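Local coordinates for purine nucleoside phosphorylase (Thermus thermophilus, PDB 1ODK), which probably catalyses the reversible phosphorolysis of purine nucleosides to the free base and a pentose 1-phosphate, as a hexamer, at residues 104-116 and 175-187. Sequence-based numbering, arbitrary orientation.
Sequences IVAQGAVPLDGTT and VLAFEMEASALFL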
# COMPACT_ATOMS: atom_id res chain seq x y z
N ILE B 104 -6.74 -19.42 -25.09
CA ILE B 104 -5.89 -19.41 -23.91
C ILE B 104 -6.61 -20.11 -22.77
O ILE B 104 -7.73 -19.71 -22.40
CB ILE B 104 -5.57 -17.97 -23.44
CG1 ILE B 104 -4.74 -17.23 -24.48
CG2 ILE B 104 -4.82 -18.02 -22.11
CD1 ILE B 104 -4.53 -15.75 -24.16
N VAL B 105 -6.01 -21.17 -22.24
CA VAL B 105 -6.61 -21.85 -21.09
C VAL B 105 -5.93 -21.19 -19.91
O VAL B 105 -4.72 -21.34 -19.72
CB VAL B 105 -6.28 -23.36 -21.07
CG1 VAL B 105 -6.86 -23.98 -19.80
CG2 VAL B 105 -6.88 -24.03 -22.30
N ALA B 106 -6.70 -20.45 -19.13
CA ALA B 106 -6.16 -19.70 -18.00
C ALA B 106 -5.67 -20.55 -16.84
O ALA B 106 -6.45 -21.14 -16.10
CB ALA B 106 -7.20 -18.69 -17.50
N GLN B 107 -4.35 -20.59 -16.67
CA GLN B 107 -3.74 -21.35 -15.58
C GLN B 107 -3.88 -20.55 -14.29
O GLN B 107 -3.90 -21.11 -13.18
CB GLN B 107 -2.27 -21.62 -15.89
CG GLN B 107 -1.47 -22.12 -14.70
CD GLN B 107 -0.00 -22.34 -15.03
OE1 GLN B 107 0.58 -21.62 -15.84
NE2 GLN B 107 0.61 -23.34 -14.39
N GLY B 108 -3.98 -19.24 -14.43
CA GLY B 108 -4.12 -18.36 -13.28
C GLY B 108 -4.44 -16.97 -13.77
O GLY B 108 -4.38 -16.70 -14.97
N ALA B 109 -4.79 -16.07 -12.86
CA ALA B 109 -5.11 -14.70 -13.25
C ALA B 109 -4.49 -13.68 -12.31
O ALA B 109 -4.78 -13.68 -11.11
CB ALA B 109 -6.63 -14.51 -13.29
N VAL B 110 -3.63 -12.82 -12.84
CA VAL B 110 -3.00 -11.78 -12.02
C VAL B 110 -4.15 -10.87 -11.59
O VAL B 110 -4.87 -10.34 -12.43
CB VAL B 110 -1.95 -10.99 -12.83
CG1 VAL B 110 -1.44 -9.80 -12.02
CG2 VAL B 110 -0.79 -11.90 -13.20
N PRO B 111 -4.33 -10.68 -10.27
CA PRO B 111 -5.42 -9.83 -9.79
C PRO B 111 -5.14 -8.33 -9.78
O PRO B 111 -4.72 -7.77 -8.77
CB PRO B 111 -5.68 -10.38 -8.40
CG PRO B 111 -4.30 -10.71 -7.92
CD PRO B 111 -3.62 -11.32 -9.15
N LEU B 112 -5.39 -7.67 -10.91
CA LEU B 112 -5.18 -6.23 -11.02
C LEU B 112 -6.51 -5.51 -10.80
O LEU B 112 -6.64 -4.32 -11.12
CB LEU B 112 -4.63 -5.87 -12.40
CG LEU B 112 -3.30 -6.50 -12.81
CD1 LEU B 112 -2.90 -5.96 -14.18
CD2 LEU B 112 -2.23 -6.20 -11.78
N ASP B 113 -7.48 -6.22 -10.24
CA ASP B 113 -8.82 -5.69 -10.01
C ASP B 113 -9.14 -5.40 -8.54
O ASP B 113 -8.57 -6.01 -7.63
CB ASP B 113 -9.85 -6.68 -10.54
CG ASP B 113 -9.94 -7.92 -9.69
OD1 ASP B 113 -11.03 -8.17 -9.13
OD2 ASP B 113 -8.92 -8.64 -9.57
N GLY B 114 -10.08 -4.48 -8.31
CA GLY B 114 -10.45 -4.12 -6.96
C GLY B 114 -11.46 -5.03 -6.29
O GLY B 114 -11.66 -4.96 -5.07
N THR B 115 -12.13 -5.88 -7.06
CA THR B 115 -13.11 -6.78 -6.47
C THR B 115 -12.40 -7.85 -5.65
O THR B 115 -12.78 -8.11 -4.51
CB THR B 115 -13.99 -7.45 -7.56
OG1 THR B 115 -14.68 -6.44 -8.30
CG2 THR B 115 -15.01 -8.39 -6.92
N THR B 116 -11.38 -8.48 -6.21
CA THR B 116 -10.66 -9.49 -5.44
C THR B 116 -10.02 -8.80 -4.24
O THR B 116 -10.00 -9.33 -3.13
CB THR B 116 -9.57 -10.19 -6.27
OG1 THR B 116 -8.64 -9.22 -6.75
CG2 THR B 116 -10.20 -10.92 -7.47
N VAL B 175 2.38 -12.88 -18.35
CA VAL B 175 1.01 -12.57 -18.74
C VAL B 175 0.85 -12.71 -20.25
O VAL B 175 1.54 -12.06 -21.03
CB VAL B 175 0.61 -11.13 -18.33
CG1 VAL B 175 -0.81 -10.82 -18.83
CG2 VAL B 175 0.68 -11.00 -16.81
N LEU B 176 -0.08 -13.56 -20.66
CA LEU B 176 -0.32 -13.78 -22.08
C LEU B 176 -1.29 -12.78 -22.67
O LEU B 176 -1.14 -12.36 -23.81
CB LEU B 176 -0.88 -15.19 -22.29
CG LEU B 176 -0.02 -16.35 -21.80
CD1 LEU B 176 -0.77 -17.65 -22.00
CD2 LEU B 176 1.30 -16.37 -22.56
N ALA B 177 -2.30 -12.40 -21.89
CA ALA B 177 -3.31 -11.46 -22.35
C ALA B 177 -4.06 -10.86 -21.17
O ALA B 177 -3.91 -11.31 -20.04
CB ALA B 177 -4.29 -12.19 -23.28
N PHE B 178 -4.85 -9.83 -21.46
CA PHE B 178 -5.64 -9.14 -20.44
C PHE B 178 -7.14 -9.35 -20.67
O PHE B 178 -7.62 -9.33 -21.80
CB PHE B 178 -5.38 -7.63 -20.47
CG PHE B 178 -4.03 -7.23 -19.96
CD1 PHE B 178 -2.88 -7.51 -20.69
CD2 PHE B 178 -3.91 -6.58 -18.73
CE1 PHE B 178 -1.63 -7.15 -20.21
CE2 PHE B 178 -2.66 -6.21 -18.24
CZ PHE B 178 -1.52 -6.50 -18.98
N GLU B 179 -7.87 -9.56 -19.58
CA GLU B 179 -9.31 -9.71 -19.65
C GLU B 179 -9.84 -9.04 -18.38
O GLU B 179 -9.07 -8.36 -17.69
CB GLU B 179 -9.73 -11.18 -19.79
CG GLU B 179 -9.06 -12.14 -18.85
CD GLU B 179 -9.71 -12.16 -17.50
OE1 GLU B 179 -10.89 -12.57 -17.41
OE2 GLU B 179 -9.06 -11.75 -16.52
N MET B 180 -11.11 -9.20 -18.05
CA MET B 180 -11.63 -8.48 -16.88
C MET B 180 -12.55 -9.26 -15.94
O MET B 180 -13.41 -8.66 -15.30
CB MET B 180 -12.37 -7.23 -17.37
CG MET B 180 -11.53 -6.31 -18.27
SD MET B 180 -12.50 -4.98 -19.05
CE MET B 180 -12.90 -4.00 -17.60
N GLU B 181 -12.39 -10.57 -15.84
CA GLU B 181 -13.29 -11.33 -14.99
C GLU B 181 -12.70 -12.52 -14.24
O GLU B 181 -13.13 -12.85 -13.13
CB GLU B 181 -14.47 -11.84 -15.83
CG GLU B 181 -15.41 -10.76 -16.37
CD GLU B 181 -14.90 -10.07 -17.63
OE1 GLU B 181 -15.52 -9.06 -18.02
OE2 GLU B 181 -13.89 -10.52 -18.23
N ALA B 182 -11.71 -13.17 -14.84
CA ALA B 182 -11.10 -14.37 -14.28
C ALA B 182 -10.68 -14.37 -12.81
O ALA B 182 -11.02 -15.29 -12.07
CB ALA B 182 -9.91 -14.79 -15.15
N SER B 183 -9.93 -13.36 -12.38
CA SER B 183 -9.48 -13.31 -11.00
C SER B 183 -10.60 -13.50 -9.97
O SER B 183 -10.48 -14.32 -9.05
CB SER B 183 -8.75 -11.99 -10.73
OG SER B 183 -9.63 -10.90 -10.87
N ALA B 184 -11.70 -12.77 -10.13
CA ALA B 184 -12.82 -12.86 -9.19
C ALA B 184 -13.50 -14.23 -9.22
O ALA B 184 -13.88 -14.78 -8.18
CB ALA B 184 -13.86 -11.76 -9.48
N LEU B 185 -13.67 -14.78 -10.42
CA LEU B 185 -14.29 -16.09 -10.55
C LEU B 185 -13.44 -17.13 -9.81
O LEU B 185 -13.96 -17.93 -9.03
CB LEU B 185 -14.38 -16.48 -12.03
CG LEU B 185 -14.87 -17.89 -12.36
CD1 LEU B 185 -16.32 -18.06 -11.94
CD2 LEU B 185 -14.70 -18.12 -13.86
N PHE B 186 -12.14 -17.10 -10.05
CA PHE B 186 -11.22 -18.04 -9.42
C PHE B 186 -11.26 -17.91 -7.90
O PHE B 186 -11.35 -18.91 -7.19
CB PHE B 186 -9.79 -17.81 -9.93
CG PHE B 186 -9.58 -18.21 -11.37
CD1 PHE B 186 -8.41 -17.86 -12.04
CD2 PHE B 186 -10.55 -18.94 -12.06
CE1 PHE B 186 -8.20 -18.23 -13.37
CE2 PHE B 186 -10.35 -19.32 -13.39
CZ PHE B 186 -9.18 -18.96 -14.05
N LEU B 187 -11.20 -16.68 -7.40
CA LEU B 187 -11.25 -16.43 -5.96
C LEU B 187 -12.55 -16.97 -5.38
O LEU B 187 -12.54 -17.70 -4.38
CB LEU B 187 -11.16 -14.92 -5.68
CG LEU B 187 -11.33 -14.52 -4.21
CD1 LEU B 187 -10.23 -15.15 -3.38
CD2 LEU B 187 -11.31 -13.00 -4.06
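Strand 108-112 crosses helix 182-187 at -111°, with the axes 7.8 Å apart at closest approach, and Ala-109 lies nearest Ser-183 in the backbone register.

The polar centre is Asp-113, the N-cap of helix 114-120. Its CG sits between the backbone N and the carbonyl carbon (chi1 71°), which puts the carboxylate within reach of Thr-116 N. Asp-113 OD1 accepts the capping bond from Thr-116 N at 3.0 Å. OD2 takes two hydroxyls on opposite faces of the carboxylate plane: Ser-183 OG donates to Asp-113 OD2 at 2.7 Å, and Thr-116 OG1 donates at 2.9 Å. Replacing this aspartate with an alanine would probably uncap the helix and leave the Ser-183 hydroxyl without its acceptor.

Apolar packing extends from this centre along both segments. The methyl of Thr-116, CG2, lies beside the Ser-183 hydroxyl, 3.4 Å from Ser-183 OG, and Leu-187 CD2 packs on Thr-116 CA and CB. The methyl of Ala-109 fits against the first turn of helix 182-192, with CB 3.8 Å from Ala-182 CB. Phe-186 turns its ring edge to Ala-106 and Gly-108; its CZ is 4.0 Å from Ala-106 CB. Further out, Ile-104 CD1 reaches Ala-177 CB at 3.7 Å. Val-110 and Val-175 cross at about a right angle, meeting through their CG2 methyls. Leu-112 CD1 touches Phe-178 CE2.

At the corner between the two strands, Gln-107 bonds to Pro-129 O and Arg-190 NH2 of a second subunit. The contact joins the starts of helices 114-120 and 182-192 and the strands leading into them, within the alpha/beta fold of the phosphorylase superfamily. Two bonds from Thr-116 and one from Ser-183, besides that with Thr-67 OG1, hold the buried Asp-113 carboxylate and would probably help it keep its negative charge.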